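Local atomic coordinates of VP24 (White spot syndrome virus, PDB entry 5HLJ), a protein that forms a major component of the viral envelope, probably anchored in the envelope membrane through a transmembrane helix. Residues N38-L41 / G47-Y50; S59-K64 / I69-L74; N32-V37 / R160-S165. All coordinates share one frame; numbering follows the deposited sequence.

How the interactions relate
After strand 19-28 the chain enters residues 32-37, at the start of strand 33-42, which open interaction 3; it closes only when the chain returns at 160-165. Nested inside that long loop are the other two contacts, one after the other. Interaction 1 closes first, as the chain turns back from 38-41 to 47-50 in a beta hairpin. Interaction 2 follows, joining the end of helix 58-61 to strand 68-72. Interactions 1 and 2 meet where strand 48-51 lies beside strand 68-72, with Tyr50 and Leu70 bonded through their backbones. Interactions 2 and 3 meet at Ser72, which reaches Phe36 N. All three contacts serve the same mixed sheet.

Interaction 1. Residues N38-L41 / G47-Y50; sequences NGTL and GKVY
Thr40 and Leu41 face Tyr50 and Val49 across a beta hairpin made by strands 33-42 and 48-51, whose short segments run antiparallel at 159°. The backbone bonds come from one hydrogen-bonded pair, Leu41 with Val49. Leu41 N donates a hydrogen bond to Val49 O at 2.9 Å, and Val49 N returns a straighter bond to Leu41 O at 2.7 Å (168° at the hydrogen). Val49 O also receives a bent CA-H...O contact from Thr40, with Thr40 CA 3.3 Å from Val49 O.

Apolar contacts lie on both faces. Leu41 CB and Val49 CB sit side by side at 4.2 Å on one face, where Val49 also packs on Leu70. On the other, Thr40 and Tyr50 form a non-hydrogen-bonded pair. Beyond the hairpin, strand 68-72 flanks 48-51, while Gly39 and Thr40 pair antiparallel with a strand of the second subunit, carrying the sheet across the interface.

Lys48, bent at its last two torsions, brings NZ to 4.1 Å from Thr40 CB. With Thr40 CG2 anti to the carbonyl carbon, that methyl reaches the Tyr50 ring at an oblique angle, 4.0 Å from Tyr50 CD1.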
loop_
_atom_site.group_PDB
_atom_site.type_symbol
_atom_site.label_atom_id
_atom_site.label_comp_id
_atom_site.label_asym_id
_atom_site.label_seq_id
_atom_site.Cartn_x
_atom_site.Cartn_y
_atom_site.Cartn_z
ATOM N N ASN A 38 23.099 -1.058 -3.781
ATOM C CA ASN A 38 23.446 -2.475 -3.940
ATOM C C ASN A 38 23.515 -3.157 -2.581
ATOM O O ASN A 38 23.734 -2.495 -1.561
ATOM C CB ASN A 38 24.766 -2.634 -4.695
ATOM C CG ASN A 38 25.919 -1.963 -3.989
ATOM O OD1 ASN A 38 26.026 -0.734 -3.984
ATOM N ND2 ASN A 38 26.797 -2.765 -3.393
ATOM N N GLY A 39 23.307 -4.470 -2.566
ATOM C CA GLY A 39 23.257 -5.214 -1.322
ATOM C C GLY A 39 22.444 -6.469 -1.529
ATOM O O GLY A 39 22.162 -6.844 -2.671
ATOM N N THR A 40 22.058 -7.116 -0.430
ATOM C CA THR A 40 21.354 -8.392 -0.489
ATOM C C THR A 40 20.231 -8.430 0.525
ATOM O O THR A 40 20.204 -7.656 1.488
ATOM C CB THR A 40 22.298 -9.600 -0.230
ATOM O OG1 THR A 40 22.962 -9.420 1.021
ATOM C CG2 THR A 40 23.350 -9.729 -1.325
ATOM N N LEU A 41 19.294 -9.336 0.301
ATOM C CA LEU A 41 18.156 -9.483 1.198
ATOM C C LEU A 41 17.741 -10.937 1.211
ATOM O O LEU A 41 17.450 -11.509 0.169
ATOM C CB LEU A 41 16.980 -8.591 0.767
ATOM C CG LEU A 41 15.607 -8.799 1.436
ATOM C CD1 LEU A 41 15.611 -8.445 2.922
ATOM C CD2 LEU A 41 14.539 -7.998 0.720
ATOM N N GLY A 47 13.913 -16.978 -1.812
ATOM C CA GLY A 47 15.351 -17.178 -1.808
ATOM C C GLY A 47 16.075 -15.882 -1.508
ATOM O O GLY A 47 15.539 -15.014 -0.804
ATOM N N LYS A 48 17.289 -15.748 -2.045
ATOM C CA LYS A 48 18.107 -14.568 -1.799
ATOM C C LYS A 48 17.892 -13.514 -2.881
ATOM O O LYS A 48 17.967 -13.799 -4.077
ATOM C CB LYS A 48 19.600 -14.933 -1.713
ATOM C CG LYS A 48 20.476 -13.765 -1.200
ATOM C CD LYS A 48 21.959 -13.895 -1.574
ATOM C CE LYS A 48 22.810 -14.487 -0.445
ATOM N NZ LYS A 48 23.237 -13.500 0.609
ATOM N N VAL A 49 17.619 -12.289 -2.461
ATOM C CA VAL A 49 17.519 -11.204 -3.408
ATOM C C VAL A 49 18.873 -10.522 -3.484
ATOM O O VAL A 49 19.444 -10.152 -2.469
ATOM C CB VAL A 49 16.403 -10.228 -3.030
ATOM C CG1 VAL A 49 16.519 -8.950 -3.817
ATOM C CG2 VAL A 49 15.053 -10.884 -3.281
ATOM N N TYR A 50 19.398 -10.396 -4.700
ATOM C CA TYR A 50 20.707 -9.794 -4.926
ATOM C C TYR A 50 20.548 -8.542 -5.765
ATOM O O TYR A 50 20.122 -8.600 -6.928
ATOM C CB TYR A 50 21.659 -10.788 -5.622
ATOM C CG TYR A 50 23.111 -10.342 -5.765
ATOM C CD1 TYR A 50 24.133 -11.007 -5.082
ATOM C CD2 TYR A 50 23.471 -9.297 -6.611
ATOM C CE1 TYR A 50 25.462 -10.630 -5.219
ATOM C CE2 TYR A 50 24.798 -8.910 -6.753
ATOM C CZ TYR A 50 25.788 -9.586 -6.051
ATOM O OH TYR A 50 27.099 -9.211 -6.192
#

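Interaction 2. Residues S59-K64 / I69-L74; sequences SELVKK and ILTSLL
Leu61, the last residue of helix 58-61, starts a type I turn that runs to Lys64, and its CA lies 6.6 Å from the CA of Ile69 on strand 68-72, with no hydrogen bond linking the two segments. A weak bond, Lys64 N to Leu61 O at 3.4 Å, closes this turn; one residue earlier Lys63 N bonds to Glu60 O at 2.9 Å. Lys63 NZ makes a salt bridge to Glu60 OE2, with a weak hydrogen bond at 3.1 Å.

Ile69 and Leu61 share the contact about equally, and the CG2 methyl of Ile69 is at its centre. That methyl lies anti to the backbone N and meets three surfaces at once: Leu61 CD1, Leu61 O and the aliphatic root of Lys64, where Lys64 CB is 3.6 Å from Ile69 CG2. The Leu61 and Ile69 side chains lie alongside each other, heading opposite ways, whereas that of Lys64 lies nearly perpendicular to Ile69. Ile69 CD1 adds a second touch on Lys64 CB, at 3.9 Å.

This is the packing of helix on strand in a beta-alpha-beta unit: strand 48-51, helix 58-61, then strand 68-72, the two strands lying parallel and adjacent. Residues alternate along the second strand, so Ile69 and Thr71 face the helix while Leu70 turns to the other side, onto Phe36 and Val49.

Leu61 reaches along the strand with CD1, which touches Thr71 CG2 at 3.7 Å. With OG1 anti to the backbone N (chi1 -177°), Thr71 turns its methyl to the leucine, and OG1 is hydrogen-bonded with Gly53 O and Thr56 N.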
loop_
_atom_site.group_PDB
_atom_site.type_symbol
_atom_site.label_atom_id
_atom_site.label_comp_id
_atom_site.label_asym_id
_atom_site.label_seq_id
_atom_site.Cartn_x
_atom_site.Cartn_y
_atom_site.Cartn_z
ATOM N N SER A 59 24.647 -10.408 -19.272
ATOM C CA SER A 59 25.476 -11.618 -19.118
ATOM C C SER A 59 26.109 -11.697 -17.721
ATOM O O SER A 59 26.218 -12.773 -17.148
ATOM C CB SER A 59 26.561 -11.690 -20.195
ATOM O OG SER A 59 27.332 -10.506 -20.216
ATOM N N GLU A 60 26.512 -10.553 -17.183
ATOM C CA GLU A 60 26.979 -10.481 -15.811
ATOM C C GLU A 60 25.852 -10.775 -14.814
ATOM O O GLU A 60 26.052 -11.510 -13.831
ATOM C CB GLU A 60 27.595 -9.109 -15.542
ATOM C CG GLU A 60 28.976 -8.949 -16.196
ATOM C CD GLU A 60 29.948 -10.067 -15.784
ATOM O OE1 GLU A 60 30.156 -10.258 -14.565
ATOM O OE2 GLU A 60 30.491 -10.765 -16.672
ATOM N N LEU A 61 24.662 -10.239 -15.089
ATOM C CA LEU A 61 23.547 -10.339 -14.149
ATOM C C LEU A 61 23.205 -11.793 -13.822
ATOM O O LEU A 61 22.926 -12.104 -12.672
ATOM C CB LEU A 61 22.307 -9.607 -14.690
ATOM C CG LEU A 61 21.223 -9.166 -13.698
ATOM C CD1 LEU A 61 21.701 -7.991 -12.843
ATOM C CD2 LEU A 61 19.958 -8.794 -14.449
ATOM N N VAL A 62 23.256 -12.688 -14.811
ATOM C CA VAL A 62 22.898 -14.086 -14.557
ATOM C C VAL A 62 23.992 -14.892 -13.842
ATOM O O VAL A 62 23.815 -16.081 -13.566
ATOM C CB VAL A 62 22.527 -14.831 -15.865
ATOM C CG1 VAL A 62 21.352 -14.134 -16.557
ATOM C CG2 VAL A 62 23.724 -14.964 -16.790
ATOM N N LYS A 63 25.115 -14.253 -13.531
ATOM C CA LYS A 63 26.195 -14.939 -12.820
ATOM C C LYS A 63 26.222 -14.601 -11.323
ATOM O O LYS A 63 26.940 -15.234 -10.549
ATOM C CB LYS A 63 27.541 -14.595 -13.461
ATOM C CG LYS A 63 27.580 -14.915 -14.959
ATOM C CD LYS A 63 28.996 -15.021 -15.518
ATOM C CE LYS A 63 29.590 -13.670 -15.821
ATOM N NZ LYS A 63 30.828 -13.813 -16.644
ATOM N N LYS A 64 25.436 -13.606 -10.914
ATOM C CA LYS A 64 25.435 -13.179 -9.523
ATOM C C LYS A 64 24.905 -14.269 -8.600
ATOM O O LYS A 64 24.182 -15.172 -9.026
ATOM C CB LYS A 64 24.621 -11.907 -9.356
ATOM C CG LYS A 64 25.070 -10.790 -10.246
ATOM C CD LYS A 64 26.474 -10.346 -9.936
ATOM C CE LYS A 64 26.897 -9.249 -10.882
ATOM N NZ LYS A 64 28.173 -8.620 -10.461
ATOM N N ILE A 69 17.911 -11.480 -9.182
ATOM C CA ILE A 69 18.981 -10.506 -9.359
ATOM C C ILE A 69 18.436 -9.252 -10.010
ATOM O O ILE A 69 17.798 -9.318 -11.068
ATOM C CB ILE A 69 20.141 -11.055 -10.248
ATOM C CG1 ILE A 69 20.350 -12.550 -10.023
ATOM C CG2 ILE A 69 21.437 -10.264 -10.013
ATOM C CD1 ILE A 69 20.869 -12.899 -8.643
ATOM N N LEU A 70 18.707 -8.104 -9.402
ATOM C CA LEU A 70 18.203 -6.849 -9.917
ATOM C C LEU A 70 19.329 -5.875 -10.213
ATOM O O LEU A 70 20.334 -5.843 -9.499
ATOM C CB LEU A 70 17.239 -6.199 -8.926
ATOM C CG LEU A 70 16.013 -6.954 -8.421
ATOM C CD1 LEU A 70 16.350 -7.809 -7.210
ATOM C CD2 LEU A 70 14.945 -5.944 -8.083
ATOM N N THR A 71 19.143 -5.070 -11.261
ATOM C CA THR A 71 19.996 -3.919 -11.521
ATOM C C THR A 71 19.133 -2.759 -12.041
ATOM O O THR A 71 18.185 -2.969 -12.793
ATOM C CB THR A 71 21.133 -4.252 -12.542
ATOM O OG1 THR A 71 21.987 -3.117 -12.702
ATOM C CG2 THR A 71 20.562 -4.640 -13.905
ATOM N N SER A 72 19.434 -1.544 -11.609
ATOM C CA SER A 72 18.805 -0.367 -12.181
ATOM C C SER A 72 19.724 0.209 -13.253
ATOM O O SER A 72 20.942 0.258 -13.067
ATOM C CB SER A 72 18.498 0.670 -11.103
ATOM O OG SER A 72 19.641 0.966 -10.325
ATOM N N LEU A 73 19.142 0.598 -14.386
ATOM C CA LEU A 73 19.906 1.155 -15.506
ATOM C C LEU A 73 19.761 2.666 -15.535
ATOM O O LEU A 73 18.722 3.211 -15.167
ATOM C CB LEU A 73 19.462 0.554 -16.855
ATOM C CG LEU A 73 19.491 -0.971 -17.007
ATOM C CD1 LEU A 73 19.291 -1.402 -18.469
ATOM C CD2 LEU A 73 20.766 -1.583 -16.421
ATOM N N LEU A 74 20.824 3.343 -15.954
ATOM C CA LEU A 74 20.847 4.797 -15.961
ATOM C C LEU A 74 21.082 5.283 -17.389
ATOM O O LEU A 74 21.079 4.484 -18.326
ATOM C CB LEU A 74 21.917 5.311 -14.995
ATOM C CG LEU A 74 21.752 4.734 -13.575
ATOM C CD1 LEU A 74 22.926 5.078 -12.676
ATOM C CD2 LEU A 74 20.428 5.180 -12.929
#

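Interaction 3. Residues N32-V37 / R160-S165; sequences NHFNFV and RHYLLS
The hydrophobic core enclosed by the curved sheet is where Phe34 and Phe36 of strand 33-42 meet Tyr162 and Leu164 of strand 161-170. The two strands are not bonded to each other, and the nearest CA atoms, those of Phe34 and Arg160, are 8.9 Å apart, so side chains alone bridge the distance.

Two apolar contacts do this. In the first, Tyr162 comes in at the edge of the Phe34 ring, near its plane, with Tyr162 CD1 4.2 Å from Phe34 CE1; seen from the tyrosine, the phenylalanine carbon approaches obliquely. In the second, Leu164 CD2 lies at the edge of the Phe36 ring, again near the ring plane, 4.0 Å from Phe36 CE1.

The CB of Phe36 is directed away from strand 161-170, yet the ring swings back: its CG stands beside the backbone N, anti to the carbonyl carbon (chi1 -72°), and the far edge of the ring arrives at the leucine methyl. Leu164, whose CB already points at the other strand, lies aslant the phenylalanine side chain.

Strand 19-28 lies between the two strands in the sheet, bonding to Asn35 and Val37. Strand 90-99 packs on both phenylalanines through Leu93, while Leu112 of strand 105-114 lies against both Tyr162 and Leu164.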
loop_
_atom_site.group_PDB
_atom_site.type_symbol
_atom_site.label_atom_id
_atom_site.label_comp_id
_atom_site.label_asym_id
_atom_site.label_seq_id
_atom_site.Cartn_x
_atom_site.Cartn_y
_atom_site.Cartn_z
ATOM N N ASN A 32 17.037 11.311 -15.053
ATOM C CA ASN A 32 15.688 11.198 -14.513
ATOM C C ASN A 32 15.372 9.761 -14.092
ATOM O O ASN A 32 14.354 9.196 -14.483
ATOM C CB ASN A 32 14.671 11.695 -15.544
ATOM C CG ASN A 32 14.680 13.209 -15.694
ATOM O OD1 ASN A 32 15.602 13.784 -16.261
ATOM N ND2 ASN A 32 13.637 13.859 -15.200
ATOM N N HIS A 33 16.264 9.173 -13.302
ATOM C CA HIS A 33 16.114 7.792 -12.875
ATOM C C HIS A 33 16.047 7.609 -11.361
ATOM O O HIS A 33 16.401 8.501 -10.588
ATOM C CB HIS A 33 17.267 6.945 -13.402
ATOM C CG HIS A 33 17.120 6.538 -14.832
ATOM N ND1 HIS A 33 17.893 7.067 -15.838
ATOM C CD2 HIS A 33 16.291 5.644 -15.422
ATOM C CE1 HIS A 33 17.553 6.512 -16.989
ATOM N NE2 HIS A 33 16.587 5.644 -16.761
ATOM N N PHE A 34 15.590 6.432 -10.954
ATOM C CA PHE A 34 15.834 5.954 -9.605
ATOM C C PHE A 34 16.981 4.985 -9.704
ATOM O O PHE A 34 17.143 4.334 -10.721
ATOM C CB PHE A 34 14.603 5.273 -8.999
ATOM C CG PHE A 34 13.628 6.222 -8.399
ATOM C CD1 PHE A 34 13.930 6.889 -7.219
ATOM C CD2 PHE A 34 12.404 6.451 -9.006
ATOM C CE1 PHE A 34 13.026 7.764 -6.656
ATOM C CE2 PHE A 34 11.498 7.331 -8.449
ATOM C CZ PHE A 34 11.809 7.991 -7.276
ATOM N N ASN A 35 17.769 4.873 -8.647
ATOM C CA ASN A 35 18.930 3.994 -8.661
ATOM C C ASN A 35 18.992 3.151 -7.385
ATOM O O ASN A 35 18.901 3.689 -6.273
ATOM C CB ASN A 35 20.203 4.835 -8.829
ATOM C CG ASN A 35 21.410 4.002 -9.205
ATOM O OD1 ASN A 35 21.291 2.972 -9.872
ATOM N ND2 ASN A 35 22.585 4.450 -8.782
ATOM N N PHE A 36 19.121 1.831 -7.536
ATOM C CA PHE A 36 19.207 0.950 -6.367
ATOM C C PHE A 36 20.439 1.247 -5.518
ATOM O O PHE A 36 21.445 1.729 -6.027
ATOM C CB PHE A 36 19.249 -0.517 -6.776
ATOM C CG PHE A 36 17.943 -1.053 -7.293
ATOM C CD1 PHE A 36 16.785 -0.994 -6.508
ATOM C CD2 PHE A 36 17.875 -1.656 -8.549
ATOM C CE1 PHE A 36 15.580 -1.505 -6.981
ATOM C CE2 PHE A 36 16.675 -2.165 -9.032
ATOM C CZ PHE A 36 15.521 -2.090 -8.236
ATOM N N VAL A 37 20.347 0.962 -4.222
ATOM C CA VAL A 37 21.527 0.768 -3.390
ATOM C C VAL A 37 21.859 -0.716 -3.460
ATOM O O VAL A 37 20.984 -1.562 -3.257
ATOM C CB VAL A 37 21.290 1.203 -1.930
ATOM C CG1 VAL A 37 22.446 0.759 -1.043
ATOM C CG2 VAL A 37 21.074 2.708 -1.850
ATOM N N ARG A 160 16.791 13.130 -2.166
ATOM C CA ARG A 160 16.730 12.051 -3.148
ATOM C C ARG A 160 16.573 10.640 -2.565
ATOM O O ARG A 160 16.437 9.677 -3.317
ATOM C CB ARG A 160 17.991 12.071 -4.015
ATOM C CG ARG A 160 19.253 11.673 -3.269
ATOM C CD ARG A 160 20.459 11.801 -4.176
ATOM N NE ARG A 160 21.443 10.754 -3.923
ATOM C CZ ARG A 160 22.596 10.937 -3.295
ATOM N NH1 ARG A 160 22.935 12.149 -2.863
ATOM N NH2 ARG A 160 23.416 9.904 -3.115
ATOM N N HIS A 161 16.604 10.509 -1.243
ATOM C CA HIS A 161 16.649 9.193 -0.627
ATOM C C HIS A 161 15.267 8.575 -0.408
ATOM O O HIS A 161 14.425 9.178 0.249
ATOM C CB HIS A 161 17.388 9.274 0.703
ATOM C CG HIS A 161 17.817 7.940 1.227
ATOM N ND1 HIS A 161 18.560 7.053 0.476
ATOM C CD2 HIS A 161 17.617 7.345 2.429
ATOM C CE1 HIS A 161 18.807 5.974 1.195
ATOM N NE2 HIS A 161 18.240 6.123 2.384
ATOM N N TYR A 162 15.041 7.377 -0.954
ATOM C CA TYR A 162 13.740 6.721 -0.827
ATOM C C TYR A 162 13.830 5.256 -0.421
ATOM O O TYR A 162 14.847 4.592 -0.635
ATOM C CB TYR A 162 12.941 6.859 -2.140
ATOM C CG TYR A 162 12.355 8.239 -2.228
ATOM C CD1 TYR A 162 13.111 9.325 -2.715
ATOM C CD2 TYR A 162 11.075 8.489 -1.766
ATOM C CE1 TYR A 162 12.579 10.621 -2.741
ATOM C CE2 TYR A 162 10.543 9.759 -1.790
ATOM C CZ TYR A 162 11.294 10.824 -2.275
ATOM O OH TYR A 162 10.718 12.072 -2.278
ATOM N N LEU A 163 12.749 4.780 0.190
ATOM C CA LEU A 163 12.594 3.383 0.584
ATOM C C LEU A 163 11.529 2.783 -0.297
ATOM O O LEU A 163 10.456 3.357 -0.449
ATOM C CB LEU A 163 12.209 3.261 2.054
ATOM C CG LEU A 163 13.083 4.079 3.008
ATOM C CD1 LEU A 163 12.556 4.047 4.452
ATOM C CD2 LEU A 163 14.504 3.540 2.931
ATOM N N LEU A 164 11.833 1.638 -0.891
ATOM C CA LEU A 164 10.950 1.024 -1.860
ATOM C C LEU A 164 10.360 -0.269 -1.312
ATOM O O LEU A 164 11.087 -1.144 -0.861
ATOM C CB LEU A 164 11.718 0.750 -3.156
ATOM C CG LEU A 164 11.052 -0.102 -4.248
ATOM C CD1 LEU A 164 9.861 0.623 -4.880
ATOM C CD2 LEU A 164 12.079 -0.500 -5.320
ATOM N N SER A 165 9.040 -0.376 -1.342
ATOM C CA SER A 165 8.378 -1.623 -1.004
ATOM C C SER A 165 7.782 -2.270 -2.241
ATOM O O SER A 165 7.005 -1.644 -2.955
ATOM C CB SER A 165 7.278 -1.404 0.034
ATOM O OG SER A 165 7.817 -1.268 1.329
#